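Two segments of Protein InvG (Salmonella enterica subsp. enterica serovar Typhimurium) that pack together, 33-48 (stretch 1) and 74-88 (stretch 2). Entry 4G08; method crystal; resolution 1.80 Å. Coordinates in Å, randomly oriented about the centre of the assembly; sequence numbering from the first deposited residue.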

# COMPACT_ATOMS: atom_id res chain seq x y z
N GLN A 33 12.49 15.78 3.18
CA GLN A 33 12.47 15.85 4.62
C GLN A 33 12.15 14.48 5.18
O GLN A 33 11.67 14.36 6.31
N LEU A 34 12.34 13.46 4.36
CA LEU A 34 12.12 12.09 4.79
C LEU A 34 13.42 11.31 4.72
O LEU A 34 14.25 11.53 3.83
N LYS A 35 13.52 10.30 5.58
CA LYS A 35 14.64 9.36 5.54
C LYS A 35 14.47 8.34 4.41
O LYS A 35 15.45 7.89 3.81
N GLU A 36 13.22 8.02 4.10
CA GLU A 36 12.92 6.96 3.15
C GLU A 36 12.76 7.52 1.76
O GLU A 36 12.16 8.58 1.58
N PRO A 37 13.22 6.78 0.76
CA PRO A 37 12.97 7.15 -0.62
C PRO A 37 11.52 6.92 -0.97
O PRO A 37 10.83 6.13 -0.33
N VAL A 38 11.08 7.61 -2.02
CA VAL A 38 9.75 7.46 -2.53
C VAL A 38 9.84 6.95 -3.96
O VAL A 38 10.71 7.37 -4.72
N ILE A 39 9.13 5.86 -4.20
CA ILE A 39 9.14 5.22 -5.50
C ILE A 39 7.79 5.43 -6.15
O ILE A 39 6.77 4.96 -5.65
N VAL A 40 7.79 6.18 -7.24
CA VAL A 40 6.57 6.54 -7.93
C VAL A 40 6.42 5.76 -9.23
O VAL A 40 7.36 5.66 -10.02
N SER A 41 5.28 5.10 -9.38
CA SER A 41 5.06 4.22 -10.51
C SER A 41 4.97 5.02 -11.80
O SER A 41 4.70 6.21 -11.79
N LYS A 42 5.01 4.31 -12.92
CA LYS A 42 4.93 4.96 -14.20
C LYS A 42 3.62 5.73 -14.33
O LYS A 42 3.61 6.91 -14.67
N MET A 43 2.51 5.07 -14.01
CA MET A 43 1.20 5.70 -14.16
C MET A 43 1.00 6.86 -13.21
O MET A 43 0.25 7.79 -13.51
N ALA A 44 1.55 6.78 -12.00
CA ALA A 44 1.39 7.91 -11.09
C ALA A 44 2.18 9.10 -11.61
O ALA A 44 1.74 10.24 -11.50
N ALA A 45 3.37 8.81 -12.13
CA ALA A 45 4.31 9.84 -12.52
C ALA A 45 3.81 10.67 -13.70
O ALA A 45 4.29 11.78 -13.91
N ARG A 46 2.85 10.17 -14.46
CA ARG A 46 2.37 10.94 -15.60
C ARG A 46 1.27 11.93 -15.22
O ARG A 46 0.93 12.81 -16.01
N LYS A 47 0.84 11.90 -13.96
CA LYS A 47 -0.11 12.89 -13.48
C LYS A 47 0.61 14.18 -13.13
O LYS A 47 1.77 14.19 -12.86
N LYS A 48 -0.12 15.27 -13.17
CA LYS A 48 0.42 16.56 -12.80
C LYS A 48 -0.29 17.07 -11.57
O LYS A 48 -1.43 16.70 -11.30
N TYR A 74 1.87 2.80 -0.15
CA TYR A 74 2.28 1.87 0.88
C TYR A 74 3.63 2.29 1.43
O TYR A 74 4.52 2.68 0.67
N PHE A 75 3.77 2.29 2.75
CA PHE A 75 5.07 2.45 3.39
C PHE A 75 5.46 1.10 3.97
O PHE A 75 4.71 0.53 4.76
N ASP A 76 6.58 0.55 3.51
CA ASP A 76 6.95 -0.82 3.90
C ASP A 76 7.95 -0.83 5.05
O ASP A 76 8.44 -1.89 5.46
N GLY A 77 8.14 0.35 5.65
CA GLY A 77 9.05 0.52 6.77
C GLY A 77 10.39 1.09 6.35
O GLY A 77 11.10 1.70 7.15
N GLN A 78 10.70 0.98 5.05
CA GLN A 78 11.97 1.49 4.54
C GLN A 78 11.81 2.41 3.35
O GLN A 78 12.73 3.15 3.00
N ALA A 79 10.68 2.30 2.66
CA ALA A 79 10.44 3.10 1.47
C ALA A 79 8.95 3.30 1.26
O ALA A 79 8.14 2.51 1.74
N ILE A 80 8.60 4.39 0.58
CA ILE A 80 7.21 4.70 0.29
C ILE A 80 6.93 4.47 -1.19
O ILE A 80 7.68 4.95 -2.05
N TYR A 81 5.90 3.69 -1.50
CA TYR A 81 5.54 3.37 -2.87
C TYR A 81 4.23 4.04 -3.21
O TYR A 81 3.30 3.95 -2.51
N ILE A 82 4.21 4.70 -4.34
CA ILE A 82 3.03 5.40 -4.82
C ILE A 82 2.66 4.91 -6.21
O ILE A 82 3.50 4.80 -7.10
N TYR A 83 1.39 4.55 -6.36
CA TYR A 83 0.86 4.05 -7.63
C TYR A 83 -0.39 4.82 -8.00
O TYR A 83 -1.10 5.32 -7.13
N ASP A 84 -0.77 4.72 -9.27
CA ASP A 84 -2.08 5.15 -9.73
C ASP A 84 -3.11 4.13 -9.26
O ASP A 84 -2.83 2.94 -9.21
N ALA A 85 -4.33 4.58 -9.03
CA ALA A 85 -5.36 3.65 -8.60
C ALA A 85 -5.55 2.56 -9.64
O ALA A 85 -5.90 1.42 -9.31
N SER A 86 -5.15 2.85 -10.87
CA SER A 86 -5.35 1.92 -11.98
C SER A 86 -4.39 0.72 -11.90
O SER A 86 -4.55 -0.26 -12.63
N GLU A 87 -3.39 0.82 -11.03
CA GLU A 87 -2.39 -0.23 -10.88
C GLU A 87 -2.71 -1.12 -9.69
O GLU A 87 -1.91 -1.96 -9.28
N MET A 88 -3.87 -0.89 -9.09
CA MET A 88 -4.29 -1.67 -7.95
C MET A 88 -4.27 -3.14 -8.32
O MET A 88 -4.71 -3.52 -9.40

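The two stretches pair as parallel strands, Val 38 to Val 40 beside Ile 80 to Ile 82, so their side chains alternate between two faces of the sheet. Ahead of the strand, Leu 34 (m, t) points toward stretch 2 and brings CD1 to 3.9 Å from Ile 80 CD1, an apolar contact. Glu 36 (chi1 m) lays its aliphatic part against the turn, CB 3.3 Å from Gln 78 O, while its CD lies 3.6 Å from Phe 75 CE1. Pro 37 has no amide hydrogen to offer, but its O accepts from Ile 80 N at 3.0 Å and its CG rests 4.0 Å from Ala 79 CB.

Val 38 and Val 40, both t, share a face with Ile 80 and Ile 82, which are both m, t. These branched residues suit extended backbone and fill space compactly: Val 38 CG1 meets Ile 82 CD1 at 3.4 Å, and Val 40 CG2 lies 4.3 Å from that same Ile 82 CD1. On the other face, Ile 39 (m, chi2 147°) sets CD1 3.3 Å from Tyr 81 CE2 and 4.0 Å from Ala 79 CB.

Ser 41 (p) ends the ladder and caps the short helix. Its OG accepts from Ala 44 N at 3.1 Å and donates to Glu 87 OE2 in a very short 2.4 Å bond; that carboxylate oxygen also accepts from Asp 84 N at 3.0 Å. Met 43 (m, m, m) packs its flexible chain here, CB 3.5 Å from Asp 84 CB and CE 3.9 Å from Ser 86 OG. Ala 44 is small enough to sit close, CB 4.3 Å from Ile 82 CG2. Finally, the long chain of Lys 47 (m, t, t) carries NZ to Asp 84 OD1, 3.0 Å away, in a salt bridge whose hydrogen bond is weak.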

# COMPACT_ATOMS: atom_id res chain seq x y z
CB GLN A 33 11.43 16.88 5.07
CG GLN A 33 11.59 18.24 4.41
CD GLN A 33 10.85 19.35 5.14
OE1 GLN A 33 9.76 19.13 5.68
NE2 GLN A 33 11.42 20.54 5.15
CB LEU A 34 11.08 11.40 3.91
CG LEU A 34 9.67 11.99 3.92
CD1 LEU A 34 8.75 11.18 3.03
CD2 LEU A 34 9.12 12.05 5.33
CB LYS A 35 14.75 8.64 6.89
CG LYS A 35 15.25 9.53 8.01
CD LYS A 35 15.85 8.72 9.14
CE LYS A 35 15.72 9.44 10.48
NZ LYS A 35 16.36 8.70 11.61
CB GLU A 36 11.64 6.25 3.55
CG GLU A 36 11.67 5.71 4.96
CD GLU A 36 10.98 6.63 5.95
OE1 GLU A 36 10.30 7.58 5.50
OE2 GLU A 36 11.12 6.39 7.17
CB PRO A 37 13.86 6.21 -1.42
CG PRO A 37 14.00 5.02 -0.56
CD PRO A 37 13.94 5.50 0.86
CB VAL A 38 8.98 8.79 -2.53
CG1 VAL A 38 7.57 8.59 -3.02
CG2 VAL A 38 8.97 9.38 -1.13
CB ILE A 39 9.40 3.72 -5.34
CG1 ILE A 39 10.70 3.52 -4.58
CG2 ILE A 39 9.44 3.03 -6.68
CD1 ILE A 39 10.67 2.29 -3.72
CB VAL A 40 6.53 8.04 -8.23
CG1 VAL A 40 5.24 8.39 -8.94
CG2 VAL A 40 6.64 8.85 -6.95
CB SER A 41 3.77 3.43 -10.32
OG SER A 41 2.65 4.23 -10.63
CB LYS A 42 5.03 3.93 -15.31
CG LYS A 42 4.50 4.42 -16.64
CD LYS A 42 4.40 3.30 -17.66
CE LYS A 42 3.01 2.71 -17.66
NZ LYS A 42 3.03 1.36 -18.26
CB MET A 43 0.07 4.69 -13.99
CG MET A 43 -0.03 3.69 -15.12
SD MET A 43 -0.45 4.49 -16.67
CE MET A 43 -2.12 5.03 -16.35
CB ALA A 44 1.86 7.54 -9.70
CB ALA A 45 5.65 9.23 -12.85
CB ARG A 46 1.89 10.04 -16.73
CG ARG A 46 0.65 9.25 -16.41
CD ARG A 46 0.48 8.16 -17.45
NE ARG A 46 -0.00 8.69 -18.72
CZ ARG A 46 -1.28 8.77 -19.05
NH1 ARG A 46 -2.22 8.37 -18.20
NH2 ARG A 46 -1.63 9.26 -20.23
CB LYS A 47 -0.88 12.37 -12.28
CG LYS A 47 -1.90 11.33 -12.61
CD LYS A 47 -2.48 10.72 -11.38
CE LYS A 47 -3.82 10.10 -11.61
NZ LYS A 47 -4.08 9.80 -12.99
CB LYS A 48 0.23 17.56 -13.93
CG LYS A 48 0.68 17.05 -15.29
CD LYS A 48 2.14 17.36 -15.51
CE LYS A 48 2.61 16.84 -16.86
NZ LYS A 48 4.05 16.51 -16.81
CB TYR A 74 2.37 0.46 0.29
CG TYR A 74 2.67 -0.61 1.29
CD1 TYR A 74 1.85 -0.81 2.39
CD2 TYR A 74 3.82 -1.37 1.19
CE1 TYR A 74 2.12 -1.79 3.31
CE2 TYR A 74 4.11 -2.34 2.12
CZ TYR A 74 3.28 -2.52 3.20
OH TYR A 74 3.62 -3.42 4.18
CB PHE A 75 4.96 3.47 4.53
CG PHE A 75 6.18 3.56 5.39
CD1 PHE A 75 7.39 3.94 4.85
CD2 PHE A 75 6.09 3.39 6.75
CE1 PHE A 75 8.51 4.06 5.65
CE2 PHE A 75 7.20 3.50 7.56
CZ PHE A 75 8.41 3.83 7.00
CB ASP A 76 7.51 -1.60 2.71
CG ASP A 76 8.88 -1.14 2.30
OD1 ASP A 76 9.38 -0.15 2.88
OD2 ASP A 76 9.46 -1.75 1.38
CB GLN A 78 12.88 0.34 4.16
CG GLN A 78 13.25 -0.52 5.35
CD GLN A 78 12.34 -1.71 5.50
OE1 GLN A 78 11.82 -2.24 4.52
NE2 GLN A 78 12.08 -2.09 6.74
CB ALA A 79 11.04 2.42 0.25
CB ILE A 80 6.86 6.15 0.65
CG1 ILE A 80 7.04 6.38 2.15
CG2 ILE A 80 5.44 6.49 0.22
CD1 ILE A 80 6.82 7.81 2.58
CB TYR A 81 5.42 1.85 -3.08
CG TYR A 81 6.63 1.06 -2.70
CD1 TYR A 81 6.90 0.80 -1.39
CD2 TYR A 81 7.47 0.53 -3.64
CE1 TYR A 81 7.96 0.10 -1.03
CE2 TYR A 81 8.55 -0.19 -3.26
CZ TYR A 81 8.79 -0.39 -1.95
OH TYR A 81 9.86 -1.12 -1.51
CB ILE A 82 3.26 6.92 -4.86
CG1 ILE A 82 3.54 7.44 -3.44
CG2 ILE A 82 2.05 7.63 -5.45
CD1 ILE A 82 4.20 8.80 -3.41
CB TYR A 83 0.46 2.58 -7.51
CG TYR A 83 1.56 1.67 -7.07
CD1 TYR A 83 1.76 1.43 -5.72
CD2 TYR A 83 2.23 0.88 -7.98
CE1 TYR A 83 2.70 0.53 -5.30
CE2 TYR A 83 3.15 -0.05 -7.57
CZ TYR A 83 3.38 -0.22 -6.22
OH TYR A 83 4.28 -1.15 -5.77
CB ASP A 84 -2.08 5.22 -11.27
CG ASP A 84 -3.31 5.91 -11.82
OD1 ASP A 84 -3.37 7.16 -11.76
OD2 ASP A 84 -4.10 5.24 -12.52
CB ALA A 85 -6.66 4.38 -8.34
CB SER A 86 -5.17 2.64 -13.32
OG SER A 86 -3.80 2.82 -13.64
CB GLU A 87 -1.00 0.38 -10.71
CG GLU A 87 -0.47 1.01 -11.99
CD GLU A 87 0.78 1.83 -11.77
OE1 GLU A 87 1.76 1.62 -12.52
OE2 GLU A 87 0.70 2.87 -11.08
CB MET A 88 -5.69 -1.26 -7.56
CG MET A 88 -6.33 -2.16 -6.53
SD MET A 88 -6.70 -1.32 -4.98
CE MET A 88 -7.54 0.16 -5.51